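AxyAgu115A (PDB 6NPS) is a family GH115 alpha-glucuronidase that probably hydrolyses glucuronic acid side groups from arabinoglucuronoxylan, in coordination with alpha-arabinofuranosidases. Local coordinates at residues K93-L98 with T123-F128; S131-V136 with G157-V162; Y850-Q855 with I944-D949; V910-R915 with N955-P960. The protein carries 3 engineered substitutions. All coordinates share one frame; numbering follows the deposited sequence.

How the contacts relate
The four contacts form two pairs on opposite sides of the chain's centre. Contacts 1 and 2 come first in sequence, one closing before the other opens, with centres about 12 Å apart. Both use helix 120-133, and their strands 97-106 and 160-162 are neighbours in one mixed sheet: contact 1 packs the helix on the sheet in the interior, and contact 2 meets it at the surface near the helix end. Contacts 3 and 4 lie in the C-terminal domain, centres about 20 Å apart. Their segments alternate along the chain, and they meet where Val-945 packs on Pro-960. Contacts 1 and 3 have centres about 57 Å apart, the pairs belonging to separate regions, N-terminal alpha/beta and C-terminal.

Contact 1 of 4, residues K93-L98 with T123-F128; sequences KREVFL and TIYGLF
Phe-97 and Gly-126 are where the backbones come nearest, 5.6 Å between their CA atoms, as the start of strand 97-106 passes helix 120-133. The Phe-97 ring lies flat on the helix backbone. Gly-126 CA sits over the middle of its face, 3.4 Å from the centroid and only 10° off the ring normal, a close CH-pi contact. A CB on Gly-126 would be about 3.0 Å from Phe-97 CG, a clash, so a side chain here would not fit against the ring as placed. Phe-97 CG stands between its own backbone N and carbonyl carbon (chi1 60°), and this turns the ring to the helix; its CE2 also packs at 4.0 Å on Tyr-125 CB.

Glu-95 comes to the edge of the Tyr-125 ring, its carboxylate plane 88° from the ring plane. Its CB and OE1 are each 4.0 Å from Tyr-125 CE2, with OE1 in the plane of the ring. The carboxylate makes its salt bridges to Arg-121 and Arg-171, while Tyr-125 OH bonds to Gly-210 O. Buried throughout, this is helix-on-sheet packing of an alpha/beta fold, a glycine in the helix receiving an aromatic ring from the sheet.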
loop_
_atom_site.group_PDB
_atom_site.type_symbol
_atom_site.label_atom_id
_atom_site.label_comp_id
_atom_site.label_asym_id
_atom_site.label_seq_id
_atom_site.Cartn_x
_atom_site.Cartn_y
_atom_site.Cartn_z
ATOM N N LYS A 93 57.772 -16.769 27.615
ATOM C CA LYS A 93 56.340 -16.512 27.538
ATOM C C LYS A 93 55.988 -15.778 26.249
ATOM O O LYS A 93 56.824 -15.121 25.638
ATOM C CB LYS A 93 55.865 -15.706 28.741
ATOM C CG LYS A 93 55.869 -16.542 30.006
ATOM C CD LYS A 93 55.274 -15.801 31.151
ATOM C CE LYS A 93 55.245 -16.700 32.379
ATOM N NZ LYS A 93 54.734 -15.933 33.546
ATOM N N ARG A 94 54.714 -15.875 25.853
ATOM C CA ARG A 94 54.235 -15.359 24.580
ATOM C C ARG A 94 53.663 -13.957 24.788
ATOM O O ARG A 94 52.719 -13.791 25.562
ATOM C CB ARG A 94 53.170 -16.296 24.017
ATOM C CG ARG A 94 52.603 -15.894 22.649
ATOM C CD ARG A 94 51.600 -16.929 22.086
ATOM N NE ARG A 94 51.107 -17.872 23.094
ATOM C CZ ARG A 94 50.025 -17.697 23.866
ATOM N NH1 ARG A 94 49.275 -16.592 23.778
ATOM N NH2 ARG A 94 49.689 -18.636 24.743
ATOM N N GLU A 95 54.223 -12.965 24.093
ATOM C CA GLU A 95 53.681 -11.608 24.053
ATOM C C GLU A 95 53.501 -11.017 25.454
ATOM O O GLU A 95 52.478 -10.413 25.769
ATOM C CB GLU A 95 52.368 -11.595 23.263
ATOM C CG GLU A 95 52.568 -12.152 21.845
ATOM C CD GLU A 95 51.324 -12.116 20.944
ATOM O OE1 GLU A 95 50.184 -12.014 21.437
ATOM O OE2 GLU A 95 51.501 -12.225 19.710
ATOM N N VAL A 96 54.518 -11.173 26.300
ATOM C CA VAL A 96 54.487 -10.617 27.650
ATOM C C VAL A 96 55.568 -9.536 27.779
ATOM O O VAL A 96 56.605 -9.596 27.109
ATOM C CB VAL A 96 54.716 -11.776 28.668
ATOM C CG1 VAL A 96 55.338 -11.281 29.947
ATOM C CG2 VAL A 96 53.400 -12.511 28.945
ATOM N N PHE A 97 55.388 -8.579 28.701
ATOM C CA PHE A 97 56.487 -7.652 28.951
ATOM C C PHE A 97 56.615 -7.362 30.437
ATOM O O PHE A 97 55.695 -7.590 31.227
ATOM C CB PHE A 97 56.322 -6.338 28.156
ATOM C CG PHE A 97 55.075 -5.599 28.491
ATOM C CD1 PHE A 97 55.058 -4.687 29.538
ATOM C CD2 PHE A 97 53.912 -5.825 27.779
ATOM C CE1 PHE A 97 53.885 -3.996 29.855
ATOM C CE2 PHE A 97 52.747 -5.142 28.083
ATOM C CZ PHE A 97 52.738 -4.226 29.131
ATOM N N LEU A 98 57.799 -6.888 30.795
ATOM C CA LEU A 98 58.117 -6.346 32.107
ATOM C C LEU A 98 58.262 -4.842 31.957
ATOM O O LEU A 98 58.897 -4.366 31.008
ATOM C CB LEU A 98 59.419 -6.961 32.630
ATOM C CG LEU A 98 60.112 -6.306 33.824
ATOM C CD1 LEU A 98 59.351 -6.611 35.136
ATOM C CD2 LEU A 98 61.552 -6.790 33.902
ATOM N N THR A 123 57.580 -6.796 23.377
ATOM C CA THR A 123 58.249 -5.503 23.507
ATOM C C THR A 123 57.372 -4.396 22.970
ATOM O O THR A 123 57.249 -3.325 23.584
ATOM C CB THR A 123 59.591 -5.517 22.770
ATOM O OG1 THR A 123 60.320 -6.704 23.116
ATOM C CG2 THR A 123 60.453 -4.299 23.135
ATOM N N ILE A 124 56.712 -4.650 21.838
ATOM C CA ILE A 124 55.876 -3.624 21.224
ATOM C C ILE A 124 54.726 -3.253 22.132
ATOM O O ILE A 124 54.397 -2.063 22.274
ATOM C CB ILE A 124 55.382 -4.108 19.848
ATOM C CG1 ILE A 124 56.585 -4.112 18.897
ATOM C CG2 ILE A 124 54.208 -3.249 19.383
ATOM C CD1 ILE A 124 56.309 -4.734 17.478
ATOM N N TYR A 125 54.084 -4.258 22.754
ATOM C CA TYR A 125 52.997 -3.975 23.696
ATOM C C TYR A 125 53.493 -3.202 24.916
ATOM O O TYR A 125 52.766 -2.366 25.458
ATOM C CB TYR A 125 52.329 -5.283 24.142
ATOM C CG TYR A 125 51.695 -6.045 22.990
ATOM C CD1 TYR A 125 51.253 -5.381 21.840
ATOM C CD2 TYR A 125 51.507 -7.411 23.072
ATOM C CE1 TYR A 125 50.668 -6.096 20.767
ATOM C CE2 TYR A 125 50.925 -8.132 22.008
ATOM C CZ TYR A 125 50.520 -7.480 20.870
ATOM O OH TYR A 125 49.963 -8.238 19.858
ATOM N N GLY A 126 54.729 -3.457 25.343
ATOM C CA GLY A 126 55.262 -2.750 26.502
ATOM C C GLY A 126 55.593 -1.300 26.188
ATOM O O GLY A 126 55.361 -0.403 27.011
ATOM N N LEU A 127 56.146 -1.053 24.994
ATOM C CA LEU A 127 56.328 0.314 24.509
ATOM C C LEU A 127 55.004 1.071 24.470
ATOM O O LEU A 127 54.891 2.180 25.005
ATOM C CB LEU A 127 56.983 0.286 23.138
ATOM C CG LEU A 127 58.478 -0.018 23.259
ATOM C CD1 LEU A 127 59.055 -0.371 21.898
ATOM C CD2 LEU A 127 59.284 1.141 23.894
ATOM N N PHE A 128 53.968 0.470 23.890
ATOM C CA PHE A 128 52.693 1.167 23.865
ATOM C C PHE A 128 52.069 1.260 25.259
ATOM O O PHE A 128 51.219 2.126 25.489
ATOM C CB PHE A 128 51.756 0.464 22.889
ATOM C CG PHE A 128 52.066 0.749 21.429
ATOM C CD1 PHE A 128 52.484 2.020 21.019
ATOM C CD2 PHE A 128 51.925 -0.250 20.464
ATOM C CE1 PHE A 128 52.723 2.303 19.656
ATOM C CE2 PHE A 128 52.165 0.022 19.110
ATOM C CZ PHE A 128 52.554 1.305 18.708
#

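Contact 2 of 4, residues S131-V136 with G157-V162; sequences SEKLGV and GDYKYV
Lys-133 and Tyr-159 meet where helix 120-133 ends in a Schellman motif, beside the edge strand 160-162 of the N-terminal mixed sheet. Gly-135 takes the positive phi (89°) that turns the chain out of the helix, a position where a CB would jam against the carbonyl oxygen of the residue before. Two backbone bonds close the motif: Val-136 N to Ser-131 O at 3.0 Å and Gly-135 N to Glu-132 O at 2.9 Å.

The backbones stay far apart, 12.2 Å between Lys-133 CA and Tyr-161 CA at the nearest, so two long side chains approaching from opposite directions must span the gap. The lysine runs out nearly straight and bends only at its last bond (chi4 -51°). Tyr-159 has CG anti to the backbone N (chi1 -161°), which carries the phenol across toward the helix. Lys-133 CE arrives obliquely at the phenol end of the ring; the modelled approach of CE to the hydroxyl is too short, and the detail there is doubtful. Lys-133 NZ is 3.2 Å from Tyr-159 OH, but the angle is poor and the pair does not count as a hydrogen bond.

Two residues along the strand, Tyr-161 lays its ring near that of His-129, a second link between strand and helix. The Tyr-159 hydroxyl bonds to a glycerol, probably from the crystallisation liquor. With an alanine here in place of Tyr-159, the end of Lys-133 would probably lose the phenol beside it and be freer to turn, while the glycerol would lose its hydroxyl partner. The lack of a hydrogen bond between NZ and OH, with both residues partly exposed, suggests a loose surface meeting.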
loop_
_atom_site.group_PDB
_atom_site.type_symbol
_atom_site.label_atom_id
_atom_site.label_comp_id
_atom_site.label_asym_id
_atom_site.label_seq_id
_atom_site.Cartn_x
_atom_site.Cartn_y
_atom_site.Cartn_z
ATOM N N SER A 131 53.055 4.536 26.305
ATOM C CA SER A 131 52.138 5.459 25.630
ATOM C C SER A 131 50.809 5.585 26.370
ATOM O O SER A 131 50.301 6.703 26.592
ATOM C CB SER A 131 51.942 4.937 24.202
ATOM O OG SER A 131 51.695 5.998 23.322
ATOM N N GLU A 132 50.285 4.447 26.827
ATOM C CA GLU A 132 49.034 4.413 27.587
ATOM C C GLU A 132 49.136 5.164 28.922
ATOM O O GLU A 132 48.225 5.907 29.286
ATOM C CB GLU A 132 48.596 2.968 27.830
ATOM C CG GLU A 132 47.312 2.836 28.635
ATOM C CD GLU A 132 46.957 1.392 28.932
ATOM O OE1 GLU A 132 47.367 0.506 28.153
ATOM O OE2 GLU A 132 46.267 1.144 29.943
ATOM N N LYS A 133 50.238 4.971 29.647
ATOM C CA LYS A 133 50.452 5.687 30.904
ATOM C C LYS A 133 50.666 7.184 30.700
ATOM O O LYS A 133 50.385 7.973 31.608
ATOM C CB LYS A 133 51.617 5.063 31.644
ATOM C CG LYS A 133 51.093 3.918 32.425
ATOM C CD LYS A 133 52.123 3.146 33.137
ATOM C CE LYS A 133 51.409 2.438 34.257
ATOM N NZ LYS A 133 50.553 3.371 35.089
ATOM N N LEU A 134 51.154 7.595 29.542
ATOM C CA LEU A 134 51.217 9.013 29.244
ATOM C C LEU A 134 49.892 9.553 28.766
ATOM O O LEU A 134 49.831 10.741 28.435
ATOM C CB LEU A 134 52.263 9.305 28.187
ATOM C CG LEU A 134 53.668 8.928 28.650
ATOM C CD1 LEU A 134 54.653 9.139 27.528
ATOM C CD2 LEU A 134 53.991 9.787 29.824
ATOM N N GLY A 135 48.846 8.720 28.717
ATOM C CA GLY A 135 47.520 9.210 28.359
ATOM C C GLY A 135 47.221 9.195 26.872
ATOM O O GLY A 135 46.274 9.852 26.435
ATOM N N VAL A 136 47.989 8.464 26.082
ATOM C CA VAL A 136 47.823 8.486 24.638
ATOM C C VAL A 136 46.886 7.357 24.225
ATOM O O VAL A 136 47.092 6.192 24.580
ATOM C CB VAL A 136 49.183 8.385 23.937
ATOM C CG1 VAL A 136 49.019 8.329 22.406
ATOM C CG2 VAL A 136 50.056 9.558 24.381
ATOM N N GLY A 157 59.408 4.836 42.511
ATOM C CA GLY A 157 60.742 4.300 42.284
ATOM C C GLY A 157 60.829 2.780 42.205
ATOM O O GLY A 157 61.836 2.248 41.721
ATOM N N ASP A 158 59.808 2.068 42.683
ATOM C CA ASP A 158 59.767 0.613 42.571
ATOM C C ASP A 158 58.574 0.138 41.744
ATOM O O ASP A 158 58.117 -0.997 41.926
ATOM C CB ASP A 158 59.742 -0.033 43.958
ATOM C CG ASP A 158 58.569 0.436 44.803
ATOM O OD1 ASP A 158 57.839 1.350 44.365
ATOM O OD2 ASP A 158 58.385 -0.100 45.918
ATOM N N TYR A 159 58.045 0.996 40.867
ATOM C CA TYR A 159 57.010 0.569 39.932
ATOM C C TYR A 159 57.453 -0.700 39.227
ATOM O O TYR A 159 58.597 -0.808 38.788
ATOM C CB TYR A 159 56.708 1.658 38.898
ATOM C CG TYR A 159 55.385 1.422 38.245
ATOM C CD1 TYR A 159 55.253 0.539 37.157
ATOM C CD2 TYR A 159 54.242 2.042 38.731
ATOM C CE1 TYR A 159 54.019 0.306 36.581
ATOM C CE2 TYR A 159 53.005 1.820 38.166
ATOM C CZ TYR A 159 52.888 0.964 37.094
ATOM O OH TYR A 159 51.630 0.766 36.569
ATOM N N LYS A 160 56.550 -1.680 39.153
ATOM C CA LYS A 160 56.839 -2.940 38.474
ATOM C C LYS A 160 55.529 -3.570 38.035
ATOM O O LYS A 160 54.618 -3.746 38.845
ATOM C CB LYS A 160 57.618 -3.915 39.373
ATOM C CG LYS A 160 57.899 -5.292 38.709
ATOM C CD LYS A 160 58.259 -6.333 39.792
ATOM C CE LYS A 160 58.825 -7.606 39.219
ATOM N NZ LYS A 160 59.199 -8.593 40.290
ATOM N N TYR A 161 55.436 -3.899 36.750
ATOM C CA TYR A 161 54.263 -4.561 36.209
ATOM C C TYR A 161 54.754 -5.601 35.214
ATOM O O TYR A 161 55.638 -5.292 34.407
ATOM C CB TYR A 161 53.313 -3.548 35.536
ATOM C CG TYR A 161 52.169 -4.210 34.811
ATOM C CD1 TYR A 161 51.189 -4.910 35.514
ATOM C CD2 TYR A 161 52.095 -4.189 33.424
ATOM C CE1 TYR A 161 50.157 -5.551 34.851
ATOM C CE2 TYR A 161 51.054 -4.811 32.747
ATOM C CZ TYR A 161 50.097 -5.497 33.458
ATOM O OH TYR A 161 49.063 -6.111 32.780
ATOM N N VAL A 162 54.217 -6.831 35.307
ATOM C CA VAL A 162 54.488 -7.933 34.371
ATOM C C VAL A 162 53.152 -8.326 33.723
ATOM O O VAL A 162 52.242 -8.794 34.422
ATOM C CB VAL A 162 55.122 -9.143 35.082
ATOM C CG1 VAL A 162 55.350 -10.297 34.116
ATOM C CG2 VAL A 162 56.433 -8.760 35.814
#

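Contact 3 of 4, residues Y850-Q855 with I944-D949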
loop_
_atom_site.group_PDB
_atom_site.type_symbol
_atom_site.label_atom_id
_atom_site.label_comp_id
_atom_site.label_asym_id
_atom_site.label_seq_id
_atom_site.Cartn_x
_atom_site.Cartn_y
_atom_site.Cartn_z
ATOM N N TYR A 850 7.482 -16.936 37.103
ATOM C CA TYR A 850 6.625 -15.776 36.914
ATOM C C TYR A 850 5.261 -16.060 37.515
ATOM O O TYR A 850 4.773 -17.194 37.445
ATOM C CB TYR A 850 6.486 -15.441 35.425
ATOM C CG TYR A 850 7.802 -15.194 34.759
ATOM C CD1 TYR A 850 8.295 -13.911 34.633
ATOM C CD2 TYR A 850 8.569 -16.249 34.261
ATOM C CE1 TYR A 850 9.495 -13.672 34.034
ATOM C CE2 TYR A 850 9.775 -16.006 33.664
ATOM C CZ TYR A 850 10.237 -14.723 33.565
ATOM O OH TYR A 850 11.444 -14.470 32.988
ATOM N N HIS A 851 4.658 -15.049 38.140
ATOM C CA HIS A 851 3.330 -15.183 38.733
ATOM C C HIS A 851 2.375 -14.318 37.931
ATOM O O HIS A 851 2.707 -13.175 37.613
ATOM C CB HIS A 851 3.321 -14.758 40.218
ATOM C CG HIS A 851 4.051 -15.707 41.117
ATOM N ND1 HIS A 851 4.308 -15.437 42.445
ATOM C CD2 HIS A 851 4.592 -16.926 40.869
ATOM C CE1 HIS A 851 4.964 -16.454 42.980
ATOM N NE2 HIS A 851 5.151 -17.370 42.045
ATOM N N PHE A 852 1.207 -14.856 37.583
ATOM C CA PHE A 852 0.268 -14.060 36.800
ATOM C C PHE A 852 -1.160 -14.517 37.072
ATOM O O PHE A 852 -1.399 -15.677 37.440
ATOM C CB PHE A 852 0.587 -14.115 35.283
ATOM C CG PHE A 852 0.386 -15.466 34.651
ATOM C CD1 PHE A 852 -0.782 -15.756 33.958
ATOM C CD2 PHE A 852 1.372 -16.445 34.734
ATOM C CE1 PHE A 852 -0.966 -17.013 33.361
ATOM C CE2 PHE A 852 1.196 -17.693 34.153
ATOM C CZ PHE A 852 0.025 -17.982 33.466
ATOM N N VAL A 853 -2.106 -13.589 36.891
ATOM C CA VAL A 853 -3.513 -13.763 37.289
ATOM C C VAL A 853 -4.381 -13.663 36.038
ATOM O O VAL A 853 -4.384 -12.632 35.355
ATOM C CB VAL A 853 -3.959 -12.711 38.318
ATOM C CG1 VAL A 853 -5.502 -12.774 38.568
ATOM C CG2 VAL A 853 -3.192 -12.887 39.658
ATOM N N THR A 854 -5.103 -14.723 35.729
ATOM C CA THR A 854 -5.986 -14.693 34.579
ATOM C C THR A 854 -7.394 -14.318 35.025
ATOM O O THR A 854 -7.766 -14.485 36.189
ATOM C CB THR A 854 -6.024 -16.051 33.891
ATOM O OG1 THR A 854 -6.583 -17.012 34.804
ATOM C CG2 THR A 854 -4.629 -16.474 33.491
ATOM N N GLN A 855 -8.186 -13.822 34.071
ATOM C CA GLN A 855 -9.609 -13.588 34.327
ATOM C C GLN A 855 -10.473 -14.831 34.118
ATOM O O GLN A 855 -11.535 -14.949 34.740
ATOM C CB GLN A 855 -10.117 -12.455 33.436
ATOM C CG GLN A 855 -9.311 -11.202 33.599
ATOM C CD GLN A 855 -9.771 -10.095 32.697
ATOM O OE1 GLN A 855 -9.329 -9.978 31.548
ATOM N NE2 GLN A 855 -10.662 -9.256 33.213
ATOM N N ILE A 944 7.905 -12.116 27.522
ATOM C CA ILE A 944 6.878 -13.150 27.470
ATOM C C ILE A 944 5.535 -12.447 27.306
ATOM O O ILE A 944 5.231 -11.509 28.051
ATOM C CB ILE A 944 6.857 -13.999 28.753
ATOM C CG1 ILE A 944 8.265 -14.510 29.093
ATOM C CG2 ILE A 944 5.835 -15.108 28.634
ATOM C CD1 ILE A 944 8.406 -15.015 30.533
ATOM N N VAL A 945 4.707 -12.938 26.390
ATOM C CA VAL A 945 3.361 -12.410 26.199
ATOM C C VAL A 945 2.373 -13.558 26.341
ATOM O O VAL A 945 2.598 -14.632 25.777
ATOM C CB VAL A 945 3.228 -11.730 24.827
ATOM C CG1 VAL A 945 1.812 -11.208 24.649
ATOM C CG2 VAL A 945 4.266 -10.605 24.706
ATOM N N ILE A 946 1.277 -13.333 27.085
ATOM C CA ILE A 946 0.262 -14.351 27.331
ATOM C C ILE A 946 -1.109 -13.769 26.981
ATOM O O ILE A 946 -1.447 -12.662 27.416
ATOM C CB ILE A 946 0.290 -14.835 28.803
ATOM C CG1 ILE A 946 1.701 -15.336 29.207
ATOM C CG2 ILE A 946 -0.779 -15.907 29.055
ATOM C CD1 ILE A 946 1.890 -15.515 30.775
ATOM N N TYR A 947 -1.906 -14.518 26.228
ATOM C CA TYR A 947 -3.192 -14.005 25.775
ATOM C C TYR A 947 -4.083 -15.189 25.458
ATOM O O TYR A 947 -3.585 -16.291 25.226
ATOM C CB TYR A 947 -3.047 -13.083 24.552
ATOM C CG TYR A 947 -2.252 -13.643 23.396
ATOM C CD1 TYR A 947 -0.873 -13.483 23.336
ATOM C CD2 TYR A 947 -2.876 -14.330 22.357
ATOM C CE1 TYR A 947 -0.132 -13.979 22.268
ATOM C CE2 TYR A 947 -2.136 -14.840 21.286
ATOM C CZ TYR A 947 -0.774 -14.649 21.248
ATOM O OH TYR A 947 -0.030 -15.148 20.207
ATOM N N PRO A 948 -5.405 -15.019 25.512
ATOM C CA PRO A 948 -6.280 -16.188 25.352
ATOM C C PRO A 948 -6.170 -16.763 23.944
ATOM O O PRO A 948 -5.836 -16.066 22.977
ATOM C CB PRO A 948 -7.692 -15.649 25.658
ATOM C CG PRO A 948 -7.554 -14.173 25.965
ATOM C CD PRO A 948 -6.095 -13.826 26.047
ATOM N N ASP A 949 -6.390 -18.071 23.848
ATOM C CA ASP A 949 -6.368 -18.764 22.567
ATOM C C ASP A 949 -7.252 -18.057 21.545
ATOM O O ASP A 949 -8.433 -17.797 21.798
ATOM C CB ASP A 949 -6.850 -20.208 22.758
ATOM C CG ASP A 949 -6.493 -21.104 21.589
ATOM O OD1 ASP A 949 -6.996 -22.253 21.539
ATOM O OD2 ASP A 949 -5.706 -20.659 20.730
#
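Tyr-850 and Ile-944 face each other across the interior of a beta sandwich, consistent with the galactose-binding-like clan to which the C-terminal domain is assigned. Strands 847-854 and 940-948 run in the same general direction here without pairing; Tyr-850 CA and Ile-944 CA stand 9.8 Å apart, and side chains fill the interval.

From CB, the Tyr-850 side chain points at the opposite strand, with CG anti to the carbonyl carbon (chi1 -57°). Beyond CG, Tyr-850 CD2 is 3.9 Å from Ile-944 CD1. Next come CE2 and CZ, the closest of the ring, each 3.6 Å from Ile-944 CD1, and on the other edge CE1 is again 3.9 Å from it. This places the methyl over one face but shifted toward the rim, 18° off the ring normal, a CH-pi contact. At the tip, OH passes 3.9 Å from Ile-944 CD1 and finds its polar partner elsewhere, in the backbone oxygen of Ala-798, so the one polar group of this buried side chain is satisfied.

Two residues on, Phe-852 and Ile-946 repeat the theme. The Phe-852 side chain crosses that of Ile-946 at about a right angle, so the isoleucine presents the end of its longer branch to the flat of the ring. Around the two pairs, Phe-852 also touches Cys-923 and Asn-928, while Ile-944 packs on Leu-862 and Ile-932. Ile-946 CD1 stands almost exactly over the Phe-852 ring, 3.9 Å from the centroid and 2° off the normal.

Contact 4 of 4, residues V910-R915 with N955-P960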
loop_
_atom_site.group_PDB
_atom_site.type_symbol
_atom_site.label_atom_id
_atom_site.label_comp_id
_atom_site.label_asym_id
_atom_site.label_seq_id
_atom_site.Cartn_x
_atom_site.Cartn_y
_atom_site.Cartn_z
ATOM N N VAL A 910 16.787 -12.610 11.616
ATOM C CA VAL A 910 18.064 -11.922 11.784
ATOM C C VAL A 910 17.914 -10.411 11.503
ATOM O O VAL A 910 18.513 -9.570 12.187
ATOM C CB VAL A 910 19.121 -12.663 10.900
ATOM C CG1 VAL A 910 19.144 -12.177 9.465
ATOM C CG2 VAL A 910 20.442 -12.598 11.490
ATOM N N ILE A 911 17.061 -10.043 10.554
ATOM C CA ILE A 911 16.778 -8.632 10.251
ATOM C C ILE A 911 15.913 -7.987 11.346
ATOM O O ILE A 911 16.101 -6.813 11.690
ATOM C CB ILE A 911 16.093 -8.537 8.873
ATOM C CG1 ILE A 911 17.044 -9.128 7.807
ATOM C CG2 ILE A 911 15.729 -7.088 8.496
ATOM C CD1 ILE A 911 18.452 -8.569 7.891
ATOM N N ASN A 912 14.962 -8.736 11.917
ATOM C CA ASN A 912 14.195 -8.228 13.062
ATOM C C ASN A 912 14.969 -8.258 14.371
ATOM O O ASN A 912 14.472 -7.721 15.372
ATOM C CB ASN A 912 12.909 -9.031 13.261
ATOM C CG ASN A 912 11.918 -8.819 12.148
ATOM O OD1 ASN A 912 12.002 -7.841 11.408
ATOM N ND2 ASN A 912 11.009 -9.764 11.985
ATOM N N ASN A 913 16.118 -8.915 14.396
ATOM C CA ASN A 913 16.902 -9.134 15.612
ATOM C C ASN A 913 16.086 -9.759 16.743
ATOM O O ASN A 913 16.234 -9.398 17.920
ATOM C CB ASN A 913 17.545 -7.845 16.114
ATOM C CG ASN A 913 18.711 -8.151 17.047
ATOM O OD1 ASN A 913 19.383 -9.195 16.881
ATOM N ND2 ASN A 913 18.968 -7.277 18.004
ATOM N N ILE A 914 15.188 -10.680 16.400
ATOM C CA ILE A 914 14.338 -11.284 17.415
ATOM C C ILE A 914 13.740 -12.523 16.799
ATOM O O ILE A 914 13.537 -12.592 15.587
ATOM C CB ILE A 914 13.224 -10.324 17.918
ATOM C CG1 ILE A 914 12.725 -10.791 19.292
ATOM C CG2 ILE A 914 12.042 -10.287 16.965
ATOM C CD1 ILE A 914 13.750 -10.533 20.413
ATOM N N ARG A 915 13.540 -13.538 17.627
ATOM C CA ARG A 915 12.765 -14.708 17.277
ATOM C C ARG A 915 11.567 -14.772 18.211
ATOM O O ARG A 915 11.707 -14.559 19.422
ATOM C CB ARG A 915 13.612 -15.969 17.416
ATOM C CG ARG A 915 12.827 -17.207 17.095
ATOM C CD ARG A 915 13.732 -18.296 16.551
ATOM N NE ARG A 915 14.749 -18.621 17.526
ATOM C CZ ARG A 915 16.057 -18.538 17.322
ATOM N NH1 ARG A 915 16.542 -18.146 16.145
ATOM N NH2 ARG A 915 16.872 -18.872 18.320
ATOM N N ASN A 955 -0.451 -5.256 16.113
ATOM C CA ASN A 955 0.886 -5.532 15.587
ATOM C C ASN A 955 1.883 -4.465 16.000
ATOM O O ASN A 955 1.544 -3.283 16.133
ATOM C CB ASN A 955 0.870 -5.588 14.063
ATOM C CG ASN A 955 0.212 -6.838 13.549
ATOM O OD1 ASN A 955 0.191 -7.860 14.232
ATOM N ND2 ASN A 955 -0.326 -6.774 12.342
ATOM N N SER A 956 3.144 -4.866 16.136
ATOM C CA SER A 956 4.173 -3.887 16.458
ATOM C C SER A 956 5.531 -4.536 16.205
ATOM O O SER A 956 5.630 -5.753 16.050
ATOM C CB SER A 956 4.061 -3.426 17.905
ATOM O OG SER A 956 4.323 -4.502 18.779
ATOM N N TYR A 957 6.573 -3.704 16.170
ATOM C CA TYR A 957 7.928 -4.229 16.018
ATOM C C TYR A 957 8.442 -4.833 17.313
ATOM O O TYR A 957 9.062 -5.897 17.287
ATOM C CB TYR A 957 8.881 -3.134 15.574
ATOM C CG TYR A 957 10.248 -3.636 15.075
ATOM C CD1 TYR A 957 10.331 -4.615 14.097
ATOM C CD2 TYR A 957 11.419 -3.071 15.550
ATOM C CE1 TYR A 957 11.609 -5.040 13.588
ATOM C CE2 TYR A 957 12.712 -3.496 15.051
ATOM C CZ TYR A 957 12.782 -4.471 14.085
ATOM O OH TYR A 957 14.047 -4.862 13.586
ATOM N N LEU A 958 8.214 -4.167 18.440
ATOM C CA LEU A 958 8.782 -4.560 19.724
ATOM C C LEU A 958 7.890 -5.470 20.553
ATOM O O LEU A 958 8.322 -5.922 21.616
ATOM C CB LEU A 958 9.109 -3.323 20.556
ATOM C CG LEU A 958 10.027 -2.289 19.901
ATOM C CD1 LEU A 958 10.123 -1.145 20.902
ATOM C CD2 LEU A 958 11.433 -2.888 19.660
ATOM N N GLY A 959 6.660 -5.736 20.129
ATOM C CA GLY A 959 5.713 -6.416 20.980
ATOM C C GLY A 959 5.031 -5.428 21.908
ATOM O O GLY A 959 5.450 -4.268 22.015
ATOM N N PRO A 960 3.978 -5.878 22.610
ATOM C CA PRO A 960 3.215 -4.975 23.478
ATOM C C PRO A 960 4.065 -4.543 24.646
ATOM O O PRO A 960 4.866 -5.320 25.153
ATOM C CB PRO A 960 2.039 -5.835 23.962
ATOM C CG PRO A 960 2.130 -7.118 23.212
ATOM C CD PRO A 960 3.494 -7.264 22.690
#
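Tyr-957 lays the edge of its ring against Asn-912 and brings its hydroxyl up to the C-terminal end of helix 904-912. That helix closes with a Schellman motif in which Asn-913, at positive phi, is the C-prime residue: Ile-914 N turns back to Asp-909 O, and Asn-913 N makes a weak bond to Val-910 O. The tyrosine has CG anti to the backbone N (chi1 -167°), so the ring is thrown from the loop toward the helix end. Asn-912 OD1 lies in the ring plane, 3.6 Å from Tyr-957 CE1, and its amide stands 87° from that plane.

Further out, Tyr-957 OH sits 3.4 Å from Ile-911 O and equally 3.4 Å from Asn-912 O, in neither case a hydrogen bond. Its bonds go to Asn-519 O and Arg-520 NH1, which ties this C-terminal domain loop to a distant part of the chain. Lys-825 bonds to Asn-912 O and makes a cation-pi contact with the Tyr-957 ring; its charge, with that of Arg-520, probably offsets the carbonyl oxygens gathered at the helix end. A leucine in place of Tyr-957 would probably leave Asn-519 O and Arg-520 without their hydroxyl partner and Lys-825 without its ring.

The loop's own backbone is held as well, Glu-537 taking the N-H groups of Tyr-957 and Leu-958 with its two oxygens. Beyond it the chain turns at Gly-959, whose N makes a weak, bent bond to Ser-956 OG, 3.0 Å long with an angle of 122°.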